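Long-range contacts in 457aa long hypothetical protein (Pyrococcus horikoshii, PDB 2CSU), which is of unknown function but joins a Rossmann-type CoA-binding domain to two domains related to those of succinyl-CoA ligases: residues I11-A16 and I69-K74; K36-P41 and I61-D66; V92-A97 and I125-V130; I155-A160 and L208-V213. All coordinates share one frame; numbering follows the deposited sequence.

Overall arrangement
From the N terminus, strand 10-14 opens contact 1, which closes when strand 67-70 pairs beside it. Contact 2 falls wholly within that interval, where strand 38-42 meets the loop 61-66. The chain then moves on to strand 91-94, and contact 3 closes a separate loop through helix 104-120. These three contacts span one parallel sheet: Ile11 is probably hydrogen-bonded to Lys38 and Tyr40, and Ile70 N to Val93 O. Contact 4 follows in series in the flavodoxin-like region, its centre about 23 Å from that of contact 1. Val130 of contact 3 packs on Gly159 of contact 4, so the two regions touch there. None of the loops cross.

Contact 1 of 4, residues I11-A16 and I69-K74; sequences IAVIGA and IIVVPK
Ile14 and Ile69 meet along the backbone where strands 10-14 and 67-70 run parallel, and three hydrogen bonds hold them in register. Ile69 N donates to Ala12 O (2.7 Å) and Ile69 O accepts from Ile14 N (2.8 Å), so Ile69 grips the two residues flanking Val13. One step on, Val71 N donates to Ile14 O at 2.9 Å, with an N-H...O angle of 165°, and carries the pairing past the end of strand 67-70.

The apolar contacts divide between the two faces of the sheet. Val13 and Ile69 share one face, where Val13 reaches Val27 and Leu31 of helix 23-31. On the other face Ile14 and Ile70 stand next to each other under helix 74-87, with Ile14 CD1 4.4 Å from Ile70 CG1, while Ile14 CG2 approaches Val72 CG1 at 4.1 Å. Beta-branched residues suit both faces, because their bulk near the backbone favours extended chain and fills the layer between sheet and helix.

Close packing marks the end of the strand. Gly15, third residue of a type II turn from Val13 to Ala16, has a positive phi (118°) that favours glycine, and a CB here would strike Val71 O and Val72 CG1. Val72 CG1 instead lies 3.4 Å from Gly15 CA. Val71 CG1, placed between its own N and carbonyl carbon (chi1 67°), comes within 3.7 Å of Gly15 CA.

An internal first strand ending in a glycine turn, flanked by the second and third strands (order 2-1-3), is characteristic of Rossmann-type domains, consistent with the CoA-binding family.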
loop_
_atom_site.group_PDB
_atom_site.type_symbol
_atom_site.label_atom_id
_atom_site.label_comp_id
_atom_site.label_asym_id
_atom_site.label_seq_id
_atom_site.Cartn_x
_atom_site.Cartn_y
_atom_site.Cartn_z
ATOM N N ILE A 11 -33.768 -16.606 -0.307
ATOM C CA ILE A 11 -32.995 -16.386 0.907
ATOM C C ILE A 11 -33.847 -15.995 2.096
ATOM O O ILE A 11 -34.695 -15.119 2.000
ATOM C CB ILE A 11 -31.948 -15.260 0.732
ATOM C CG1 ILE A 11 -31.080 -15.518 -0.494
ATOM C CG2 ILE A 11 -31.099 -15.153 1.988
ATOM C CD1 ILE A 11 -30.069 -14.420 -0.761
ATOM N N ALA A 12 -33.602 -16.648 3.222
ATOM C CA ALA A 12 -34.310 -16.333 4.450
ATOM C C ALA A 12 -33.296 -15.692 5.383
ATOM O O ALA A 12 -32.240 -16.277 5.669
ATOM C CB ALA A 12 -34.886 -17.612 5.093
ATOM N N VAL A 13 -33.574 -14.471 5.822
ATOM C CA VAL A 13 -32.658 -13.836 6.756
ATOM C C VAL A 13 -33.361 -13.888 8.096
ATOM O O VAL A 13 -34.289 -13.128 8.358
ATOM C CB VAL A 13 -32.339 -12.392 6.375
ATOM C CG1 VAL A 13 -31.320 -11.826 7.360
ATOM C CG2 VAL A 13 -31.768 -12.344 4.957
ATOM N N ILE A 14 -32.932 -14.822 8.936
ATOM C CA ILE A 14 -33.560 -15.002 10.233
ATOM C C ILE A 14 -32.886 -14.101 11.247
ATOM O O ILE A 14 -31.748 -14.323 11.635
ATOM C CB ILE A 14 -33.497 -16.496 10.629
ATOM C CG1 ILE A 14 -34.016 -17.326 9.442
ATOM C CG2 ILE A 14 -34.323 -16.755 11.896
ATOM C CD1 ILE A 14 -34.058 -18.835 9.656
ATOM N N GLY A 15 -33.595 -13.060 11.652
ATOM C CA GLY A 15 -33.031 -12.112 12.584
ATOM C C GLY A 15 -32.963 -10.754 11.907
ATOM O O GLY A 15 -32.391 -9.808 12.441
ATOM N N ALA A 16 -33.534 -10.658 10.712
ATOM C CA ALA A 16 -33.554 -9.377 10.003
ATOM C C ALA A 16 -34.141 -8.395 11.012
ATOM O O ALA A 16 -35.102 -8.721 11.724
ATOM C CB ALA A 16 -34.438 -9.466 8.753
ATOM N N ILE A 69 -29.808 -17.172 6.455
ATOM C CA ILE A 69 -28.747 -16.562 7.225
ATOM C C ILE A 69 -29.282 -16.450 8.641
ATOM O O ILE A 69 -30.307 -15.800 8.876
ATOM C CB ILE A 69 -28.402 -15.149 6.736
ATOM C CG1 ILE A 69 -28.260 -15.115 5.202
ATOM C CG2 ILE A 69 -27.141 -14.671 7.447
ATOM C CD1 ILE A 69 -27.347 -16.174 4.614
ATOM N N ILE A 70 -28.609 -17.093 9.587
ATOM C CA ILE A 70 -29.050 -17.032 10.956
ATOM C C ILE A 70 -28.236 -15.982 11.686
ATOM O O ILE A 70 -27.028 -16.126 11.885
ATOM C CB ILE A 70 -28.941 -18.407 11.621
ATOM C CG1 ILE A 70 -29.853 -19.391 10.871
ATOM C CG2 ILE A 70 -29.322 -18.307 13.087
ATOM C CD1 ILE A 70 -29.953 -20.799 11.479
ATOM N N VAL A 71 -28.920 -14.904 12.059
ATOM C CA VAL A 71 -28.299 -13.789 12.748
ATOM C C VAL A 71 -29.128 -13.380 13.956
ATOM O O VAL A 71 -29.388 -12.210 14.213
ATOM C CB VAL A 71 -28.148 -12.631 11.761
ATOM C CG1 VAL A 71 -29.527 -12.097 11.366
ATOM C CG2 VAL A 71 -27.333 -11.517 12.398
ATOM N N VAL A 72 -29.599 -14.414 14.672
ATOM C CA VAL A 72 -30.282 -14.176 15.933
ATOM C C VAL A 72 -29.364 -14.506 17.115
ATOM O O VAL A 72 -28.280 -15.050 16.959
ATOM C CB VAL A 72 -31.527 -15.056 15.968
ATOM C CG1 VAL A 72 -32.505 -14.609 14.884
ATOM C CG2 VAL A 72 -31.137 -16.504 15.731
ATOM N N PRO A 73 -29.808 -14.095 18.316
ATOM C CA PRO A 73 -29.095 -14.413 19.547
ATOM C C PRO A 73 -28.858 -15.919 19.726
ATOM O O PRO A 73 -29.603 -16.766 19.257
ATOM C CB PRO A 73 -29.910 -13.843 20.706
ATOM C CG PRO A 73 -30.813 -12.757 20.126
ATOM C CD PRO A 73 -30.947 -13.246 18.607
ATOM N N LYS A 74 -27.733 -16.226 20.408
ATOM C CA LYS A 74 -27.269 -17.604 20.526
ATOM C C LYS A 74 -28.378 -18.587 20.919
ATOM O O LYS A 74 -28.539 -19.646 20.330
ATOM C CB LYS A 74 -26.144 -17.620 21.568
ATOM C CG LYS A 74 -25.469 -18.986 21.701
ATOM C CD LYS A 74 -25.686 -19.600 23.087
ATOM C CE LYS A 74 -24.412 -20.240 23.651
ATOM N NZ LYS A 74 -24.754 -21.223 24.682
#

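Contact 2 of 4, residues K36-P41 and I61-D66; sequences KGKVYP and IPDEID
Tyr40 meets Ile61, Asp63 and Ile65 where an outermost strand within this chain, 38-42, of the Rossmann-type parallel sheet is overlaid by the loop leading to strand 67-70. While Tyr40 turns toward this loop, its neighbour Val39 points the other way, to helix 23-31.

The tyrosine can be followed outward. Its CB touches Ile61 CD1 at 3.6 Å. With CG anti to the carbonyl carbon (chi1 -53°), the ring passes beneath Ile61, whose CG2 sits 3.6 Å from the ring centroid and only 3° off the normal, an almost centred CH-pi contact. Farther out, CD2 of Tyr40 lies 3.5 Å from Ile65 CD1, which also nears CE2. Both isoleucines come from the same side of the ring plane, Ile61 over the centre and Ile65 obliquely beside CD2; Ile65 continues inward to Ala12 of strand 10-14. A flat ring suits this partly buried border of the sheet because it offers a face to branched aliphatic chains. At the tip, Tyr40 OH lies near the Asp63 carboxylate and makes at most a weak hydrogen bond to OD2, its position in the model being doubtful.

The loop is fastened below by Asp66, whose two carboxylate oxygens accept from the backbone N atoms of Lys9 and Gly10. Near the tyrosine tip, the aliphatic part of Lys38 crosses Asp63 at about a right angle, its NZ staying 5.8 Å from Asp63 OD2.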
loop_
_atom_site.group_PDB
_atom_site.type_symbol
_atom_site.label_atom_id
_atom_site.label_comp_id
_atom_site.label_asym_id
_atom_site.label_seq_id
_atom_site.Cartn_x
_atom_site.Cartn_y
_atom_site.Cartn_z
ATOM N N LYS A 36 -31.411 -11.430 -8.185
ATOM C CA LYS A 36 -31.410 -12.674 -8.942
ATOM C C LYS A 36 -32.143 -13.778 -8.175
ATOM O O LYS A 36 -32.171 -14.941 -8.553
ATOM C CB LYS A 36 -29.965 -13.080 -9.219
ATOM C CG LYS A 36 -29.693 -13.208 -10.717
ATOM C CD LYS A 36 -28.596 -14.222 -11.028
ATOM C CE LYS A 36 -28.203 -14.211 -12.507
ATOM N NZ LYS A 36 -27.241 -15.281 -12.760
ATOM N N GLY A 37 -32.723 -13.365 -7.032
ATOM C CA GLY A 37 -33.492 -14.289 -6.205
ATOM C C GLY A 37 -34.217 -13.513 -5.104
ATOM O O GLY A 37 -33.883 -12.383 -4.779
ATOM N N LYS A 38 -35.270 -14.143 -4.544
ATOM C CA LYS A 38 -36.073 -13.449 -3.544
ATOM C C LYS A 38 -35.466 -13.547 -2.143
ATOM O O LYS A 38 -34.924 -14.566 -1.744
ATOM C CB LYS A 38 -37.469 -14.070 -3.551
ATOM C CG LYS A 38 -38.240 -13.754 -4.835
ATOM C CD LYS A 38 -39.179 -14.893 -5.246
ATOM C CE LYS A 38 -39.386 -14.969 -6.763
ATOM N NZ LYS A 38 -40.562 -14.189 -7.142
ATOM N N VAL A 39 -35.557 -12.446 -1.400
ATOM C CA VAL A 39 -35.035 -12.364 -0.043
ATOM C C VAL A 39 -36.191 -12.045 0.893
ATOM O O VAL A 39 -36.895 -11.056 0.691
ATOM C CB VAL A 39 -33.982 -11.244 0.070
ATOM C CG1 VAL A 39 -33.390 -11.202 1.479
ATOM C CG2 VAL A 39 -32.893 -11.467 -0.971
ATOM N N TYR A 40 -36.386 -12.888 1.906
ATOM C CA TYR A 40 -37.472 -12.711 2.873
ATOM C C TYR A 40 -36.954 -12.422 4.278
ATOM O O TYR A 40 -36.093 -13.130 4.779
ATOM C CB TYR A 40 -38.333 -13.978 2.942
ATOM C CG TYR A 40 -38.852 -14.464 1.616
ATOM C CD1 TYR A 40 -40.112 -14.079 1.151
ATOM C CD2 TYR A 40 -38.076 -15.300 0.811
ATOM C CE1 TYR A 40 -40.584 -14.519 -0.084
ATOM C CE2 TYR A 40 -38.537 -15.744 -0.424
ATOM C CZ TYR A 40 -39.789 -15.350 -0.866
ATOM O OH TYR A 40 -40.237 -15.781 -2.097
ATOM N N PRO A 41 -37.476 -11.377 4.931
ATOM C CA PRO A 41 -37.021 -11.061 6.289
ATOM C C PRO A 41 -37.821 -11.858 7.315
ATOM O O PRO A 41 -39.057 -11.801 7.331
ATOM C CB PRO A 41 -37.294 -9.569 6.399
ATOM C CG PRO A 41 -38.592 -9.427 5.611
ATOM C CD PRO A 41 -38.348 -10.308 4.395
ATOM N N ILE A 61 -42.872 -18.907 5.060
ATOM C CA ILE A 61 -42.579 -18.422 3.710
ATOM C C ILE A 61 -43.155 -19.348 2.619
ATOM O O ILE A 61 -42.782 -20.504 2.485
ATOM C CB ILE A 61 -41.059 -18.310 3.550
ATOM C CG1 ILE A 61 -40.484 -17.324 4.566
ATOM C CG2 ILE A 61 -40.717 -17.776 2.146
ATOM C CD1 ILE A 61 -38.969 -17.158 4.419
ATOM N N PRO A 62 -44.116 -18.797 1.846
ATOM C CA PRO A 62 -44.780 -19.542 0.773
ATOM C C PRO A 62 -43.807 -20.119 -0.273
ATOM O O PRO A 62 -43.932 -21.249 -0.729
ATOM C CB PRO A 62 -45.779 -18.593 0.106
ATOM C CG PRO A 62 -46.004 -17.421 1.058
ATOM C CD PRO A 62 -44.654 -17.449 1.916
ATOM N N ASP A 63 -42.841 -19.284 -0.696
ATOM C CA ASP A 63 -41.894 -19.720 -1.724
ATOM C C ASP A 63 -40.841 -20.686 -1.160
ATOM O O ASP A 63 -40.784 -20.964 0.030
ATOM C CB ASP A 63 -41.228 -18.458 -2.276
ATOM C CG ASP A 63 -40.224 -18.805 -3.364
ATOM O OD1 ASP A 63 -40.620 -19.463 -4.325
ATOM O OD2 ASP A 63 -39.100 -18.319 -3.290
ATOM N N GLU A 64 -40.014 -21.246 -2.066
ATOM C CA GLU A 64 -38.979 -22.168 -1.605
ATOM C C GLU A 64 -37.730 -21.423 -1.128
ATOM O O GLU A 64 -37.305 -20.434 -1.712
ATOM C CB GLU A 64 -38.623 -23.110 -2.755
ATOM C CG GLU A 64 -38.847 -24.581 -2.395
ATOM C CD GLU A 64 -40.271 -24.965 -2.726
ATOM O OE1 GLU A 64 -40.592 -25.063 -3.902
ATOM O OE2 GLU A 64 -41.054 -25.156 -1.798
ATOM N N ILE A 65 -37.165 -21.908 -0.008
ATOM C CA ILE A 65 -35.926 -21.337 0.498
ATOM C C ILE A 65 -34.782 -22.355 0.402
ATOM O O ILE A 65 -34.885 -23.489 0.847
ATOM C CB ILE A 65 -36.151 -20.949 1.963
ATOM C CG1 ILE A 65 -37.313 -19.957 2.087
ATOM C CG2 ILE A 65 -34.886 -20.285 2.542
ATOM C CD1 ILE A 65 -37.040 -18.631 1.366
ATOM N N ASP A 66 -33.681 -21.934 -0.255
ATOM C CA ASP A 66 -32.516 -22.816 -0.316
ATOM C C ASP A 66 -31.317 -22.249 0.447
ATOM O O ASP A 66 -30.281 -22.880 0.589
ATOM C CB ASP A 66 -32.152 -23.102 -1.783
ATOM C CG ASP A 66 -31.867 -21.808 -2.535
ATOM O OD1 ASP A 66 -32.393 -20.774 -2.121
ATOM O OD2 ASP A 66 -31.167 -21.858 -3.547
#

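Contact 3 of 4, residues V92-A97 and I125-V130; sequences VVIITA and IGPNCV
Ile94 and Pro127 lie side by side and point the same way, so tightly that Ile94 CG2 and Pro127 CB are 3.2 Å apart, closer than usual van der Waals contact. The proline follows a cis peptide bond and has no N-H to give to Ile94 O; its CA approaches that oxygen instead, in a CA-H...O contact.

Before this point the pairing is ordinary parallel sheet: Ile125 N donates to Val92 O and Ile94 N to Ile125 O (3.0 Å). Gly126 suits the departure from it, since its phi of 110° favours glycine and a CB would collide with Ile94 O. Asn128 N then donates to Thr96 O at 3.0 Å, 49° out of the carbonyl plane.

On the other side of the backbone from Ile94, Cys129 turns its sulfur inward, SG set between its own N and carbonyl carbon (chi1 66°). There Cys129 SG lies 3.5 Å from Val93 CG1 and 3.7 Å from Ile95 CD1, a small side chain touching two branched ones. Asn128 brings OD1 to 3.2 Å from Ala97 CB.

Helix 104-120, the link of this Rossmann-type beta-alpha-beta crossover from strand 91-94 to 123-125, an outermost strand, covers the Ile94 side, with Leu113 on Ile94 and Glu110 on Pro127, whereas Val93 and Ile95 rest against Ile69 of the adjacent strand 67-70; Val130 N bonds to Ser181 OG at the end of strand 175-181.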
loop_
_atom_site.group_PDB
_atom_site.type_symbol
_atom_site.label_atom_id
_atom_site.label_comp_id
_atom_site.label_asym_id
_atom_site.label_seq_id
_atom_site.Cartn_x
_atom_site.Cartn_y
_atom_site.Cartn_z
ATOM N N VAL A 92 -26.968 -23.048 5.209
ATOM C CA VAL A 92 -27.183 -22.064 6.265
ATOM C C VAL A 92 -25.878 -21.356 6.657
ATOM O O VAL A 92 -24.854 -21.979 6.908
ATOM C CB VAL A 92 -27.770 -22.784 7.481
ATOM C CG1 VAL A 92 -27.987 -21.789 8.621
ATOM C CG2 VAL A 92 -29.098 -23.423 7.113
ATOM N N VAL A 93 -25.945 -20.032 6.708
ATOM C CA VAL A 93 -24.828 -19.237 7.157
ATOM C C VAL A 93 -25.240 -18.766 8.543
ATOM O O VAL A 93 -26.264 -18.077 8.698
ATOM C CB VAL A 93 -24.589 -17.983 6.299
ATOM C CG1 VAL A 93 -23.522 -17.123 6.982
ATOM C CG2 VAL A 93 -24.150 -18.368 4.870
ATOM N N ILE A 94 -24.460 -19.156 9.544
ATOM C CA ILE A 94 -24.721 -18.777 10.930
ATOM C C ILE A 94 -23.738 -17.681 11.296
ATOM O O ILE A 94 -22.548 -17.940 11.506
ATOM C CB ILE A 94 -24.525 -19.977 11.910
ATOM C CG1 ILE A 94 -25.523 -21.091 11.579
ATOM C CG2 ILE A 94 -24.733 -19.518 13.365
ATOM C CD1 ILE A 94 -25.355 -22.333 12.422
ATOM N N ILE A 95 -24.240 -16.454 11.362
ATOM C CA ILE A 95 -23.411 -15.309 11.688
ATOM C C ILE A 95 -23.138 -15.279 13.178
ATOM O O ILE A 95 -22.039 -14.963 13.616
ATOM C CB ILE A 95 -24.112 -13.991 11.273
ATOM C CG1 ILE A 95 -24.106 -13.861 9.753
ATOM C CG2 ILE A 95 -23.437 -12.804 11.933
ATOM C CD1 ILE A 95 -22.720 -13.780 9.147
ATOM N N THR A 96 -24.149 -15.640 13.950
ATOM C CA THR A 96 -24.057 -15.641 15.403
ATOM C C THR A 96 -22.858 -16.360 16.022
ATOM O O THR A 96 -22.469 -17.455 15.605
ATOM C CB THR A 96 -25.333 -16.223 15.988
ATOM O OG1 THR A 96 -26.445 -15.558 15.382
ATOM C CG2 THR A 96 -25.378 -16.021 17.517
ATOM N N ALA A 97 -22.294 -15.718 17.035
ATOM C CA ALA A 97 -21.179 -16.241 17.811
ATOM C C ALA A 97 -21.653 -16.826 19.142
ATOM O O ALA A 97 -22.833 -16.867 19.456
ATOM C CB ALA A 97 -20.197 -15.099 18.063
ATOM N N ILE A 125 -22.241 -22.930 7.088
ATOM C CA ILE A 125 -21.023 -22.135 7.155
ATOM C C ILE A 125 -20.967 -21.305 8.438
ATOM O O ILE A 125 -21.904 -20.601 8.794
ATOM C CB ILE A 125 -20.989 -21.212 5.935
ATOM C CG1 ILE A 125 -20.971 -22.038 4.647
ATOM C CG2 ILE A 125 -19.708 -20.358 5.963
ATOM C CD1 ILE A 125 -20.565 -21.207 3.429
ATOM N N GLY A 126 -19.838 -21.438 9.157
ATOM C CA GLY A 126 -19.741 -20.820 10.474
ATOM C C GLY A 126 -19.749 -21.893 11.566
ATOM O O GLY A 126 -19.272 -23.005 11.382
ATOM N N PRO A 127 -20.274 -21.522 12.748
ATOM C CA PRO A 127 -20.820 -20.195 13.007
ATOM C C PRO A 127 -19.716 -19.164 13.268
ATOM O O PRO A 127 -18.565 -19.324 12.883
ATOM C CB PRO A 127 -21.733 -20.295 14.221
ATOM C CG PRO A 127 -21.297 -21.515 15.020
ATOM C CD PRO A 127 -20.480 -22.355 13.928
ATOM N N ASN A 128 -20.117 -18.056 13.920
ATOM C CA ASN A 128 -19.175 -16.968 14.153
ATOM C C ASN A 128 -18.442 -16.576 12.867
ATOM O O ASN A 128 -17.224 -16.618 12.769
ATOM C CB ASN A 128 -18.167 -17.412 15.214
ATOM C CG ASN A 128 -17.474 -16.197 15.780
ATOM O OD1 ASN A 128 -17.990 -15.084 15.753
ATOM N ND2 ASN A 128 -16.264 -16.432 16.314
ATOM N N CYS A 129 -19.243 -16.229 11.844
ATOM C CA CYS A 129 -18.664 -15.809 10.573
ATOM C C CYS A 129 -19.215 -14.446 10.153
ATOM O O CYS A 129 -20.201 -13.952 10.683
ATOM C CB CYS A 129 -19.028 -16.853 9.520
ATOM S SG CYS A 129 -20.806 -16.899 9.202
ATOM N N VAL A 130 -18.515 -13.812 9.194
ATOM C CA VAL A 130 -19.006 -12.535 8.688
ATOM C C VAL A 130 -19.978 -12.728 7.523
ATOM O O VAL A 130 -20.702 -11.826 7.121
ATOM C CB VAL A 130 -17.809 -11.696 8.240
ATOM C CG1 VAL A 130 -18.300 -10.448 7.511
ATOM C CG2 VAL A 130 -16.989 -11.277 9.447
#

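Contact 4 of 4, residues I155-A160 and L208-V213; sequences ISQSGA and LYIEGV
Gln157 lays its extended side chain against the backbone of Glu211 and Gly212 and grips it with three hydrogen bonds. Its OE1 accepts from Glu211 N (2.6 Å) and Gly212 N (2.7 Å), both reaching it from one face of the amide plane. NE2 donates to Gly212 O at 2.7 Å, the oxygen lying only 3° out of that plane. CG anti to the backbone N (chi1 -162°) sends the amide across to the turn, and glutamine suits the place because one group both accepts and donates.

Behind it the strands pair in parallel: Tyr209 N donates to Ile155 O, and Gln157 N to Tyr209 O at 3.0 Å. Ile155 and Leu208 lie side by side, CB of the first 3.5 Å from CD2 of the second. On the opposite face Tyr209 stands beside Ser156, and past the strand end Ser158 CB comes within 3.4 Å of Tyr209 CE2; Gly304 of the second subunit packs on Ser158 and Tyr209. Ser156 OG donates to Ser158 O, bracing the bend.

Ser158 OG caps Leu161 N at the start of helix 159-171. This strand-turn-helix at the C-terminal ends of parallel strands in a mixed sheet, its turn tied to the loop after the neighbouring strand 205-210, is consistent with the flavodoxin-like family.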
loop_
_atom_site.group_PDB
_atom_site.type_symbol
_atom_site.label_atom_id
_atom_site.label_comp_id
_atom_site.label_asym_id
_atom_site.label_seq_id
_atom_site.Cartn_x
_atom_site.Cartn_y
_atom_site.Cartn_z
ATOM N N ILE A 155 -11.219 -16.722 0.633
ATOM C CA ILE A 155 -11.702 -17.462 1.799
ATOM C C ILE A 155 -10.866 -17.073 3.014
ATOM O O ILE A 155 -9.653 -17.296 3.057
ATOM C CB ILE A 155 -11.579 -18.990 1.616
ATOM C CG1 ILE A 155 -12.359 -19.445 0.383
ATOM C CG2 ILE A 155 -12.132 -19.706 2.859
ATOM C CD1 ILE A 155 -12.220 -20.945 0.083
ATOM N N SER A 156 -11.513 -16.496 4.009
ATOM C CA SER A 156 -10.775 -16.091 5.185
ATOM C C SER A 156 -11.267 -16.721 6.476
ATOM O O SER A 156 -12.464 -16.733 6.767
ATOM C CB SER A 156 -10.779 -14.572 5.322
ATOM O OG SER A 156 -10.165 -14.209 6.540
ATOM N N GLN A 157 -10.319 -17.245 7.246
ATOM C CA GLN A 157 -10.638 -17.871 8.512
ATOM C C GLN A 157 -10.720 -16.794 9.597
ATOM O O GLN A 157 -11.033 -17.078 10.736
ATOM C CB GLN A 157 -9.576 -18.928 8.836
ATOM C CG GLN A 157 -9.971 -19.951 9.887
ATOM C CD GLN A 157 -9.068 -21.185 9.863
ATOM O OE1 GLN A 157 -7.926 -21.127 9.393
ATOM N NE2 GLN A 157 -9.579 -22.302 10.378
ATOM N N SER A 158 -10.440 -15.552 9.224
ATOM C CA SER A 158 -10.523 -14.428 10.144
ATOM C C SER A 158 -11.517 -13.415 9.569
ATOM O O SER A 158 -11.283 -12.826 8.506
ATOM C CB SER A 158 -9.163 -13.758 10.308
ATOM O OG SER A 158 -9.299 -12.530 11.007
ATOM N N GLY A 159 -12.630 -13.224 10.269
ATOM C CA GLY A 159 -13.645 -12.294 9.812
ATOM C C GLY A 159 -13.225 -10.837 9.854
ATOM O O GLY A 159 -13.587 -10.070 8.959
ATOM N N ALA A 160 -12.477 -10.447 10.882
ATOM C CA ALA A 160 -12.035 -9.060 11.015
ATOM C C ALA A 160 -11.045 -8.736 9.905
ATOM O O ALA A 160 -11.095 -7.662 9.307
ATOM C CB ALA A 160 -11.396 -8.839 12.376
ATOM N N LEU A 208 -6.417 -17.562 0.087
ATOM C CA LEU A 208 -6.791 -18.108 1.384
ATOM C C LEU A 208 -6.069 -17.449 2.547
ATOM O O LEU A 208 -4.876 -17.187 2.466
ATOM C CB LEU A 208 -6.483 -19.615 1.445
ATOM C CG LEU A 208 -7.121 -20.649 0.504
ATOM C CD1 LEU A 208 -6.535 -22.032 0.817
ATOM C CD2 LEU A 208 -8.632 -20.676 0.683
ATOM N N TYR A 209 -6.805 -17.153 3.616
ATOM C CA TYR A 209 -6.179 -16.639 4.829
ATOM C C TYR A 209 -6.415 -17.775 5.810
ATOM O O TYR A 209 -7.521 -17.942 6.326
ATOM C CB TYR A 209 -6.832 -15.382 5.391
ATOM C CG TYR A 209 -6.214 -15.034 6.743
ATOM C CD1 TYR A 209 -4.924 -14.511 6.820
ATOM C CD2 TYR A 209 -6.888 -15.295 7.937
ATOM C CE1 TYR A 209 -4.309 -14.252 8.041
ATOM C CE2 TYR A 209 -6.281 -15.042 9.181
ATOM C CZ TYR A 209 -4.986 -14.516 9.219
ATOM O OH TYR A 209 -4.359 -14.257 10.416
ATOM N N ILE A 210 -5.371 -18.555 6.060
ATOM C CA ILE A 210 -5.473 -19.706 6.942
ATOM C C ILE A 210 -4.871 -19.544 8.324
ATOM O O ILE A 210 -3.748 -19.067 8.483
ATOM C CB ILE A 210 -4.795 -20.948 6.314
ATOM C CG1 ILE A 210 -5.395 -21.241 4.938
ATOM C CG2 ILE A 210 -4.940 -22.139 7.246
ATOM C CD1 ILE A 210 -4.527 -22.122 4.076
ATOM N N GLU A 211 -5.640 -19.953 9.322
ATOM C CA GLU A 211 -5.177 -19.943 10.693
ATOM C C GLU A 211 -4.861 -21.411 10.955
ATOM O O GLU A 211 -3.890 -21.735 11.632
ATOM C CB GLU A 211 -6.270 -19.421 11.624
ATOM C CG GLU A 211 -6.280 -17.903 11.701
ATOM C CD GLU A 211 -7.406 -17.356 12.547
ATOM O OE1 GLU A 211 -8.008 -18.129 13.318
ATOM O OE2 GLU A 211 -7.677 -16.140 12.448
ATOM N N GLY A 212 -5.669 -22.294 10.368
ATOM C CA GLY A 212 -5.356 -23.716 10.418
ATOM C C GLY A 212 -6.512 -24.568 9.892
ATOM O O GLY A 212 -7.683 -24.235 10.018
ATOM N N VAL A 213 -6.141 -25.687 9.243
ATOM C CA VAL A 213 -7.157 -26.598 8.732
ATOM C C VAL A 213 -7.378 -27.772 9.687
ATOM O O VAL A 213 -6.572 -28.064 10.560
ATOM C CB VAL A 213 -6.684 -27.118 7.374
ATOM C CG1 VAL A 213 -6.212 -25.953 6.507
ATOM C CG2 VAL A 213 -5.540 -28.094 7.566
HETATM O O HOH W 1 -11.481 -18.339 13.410
#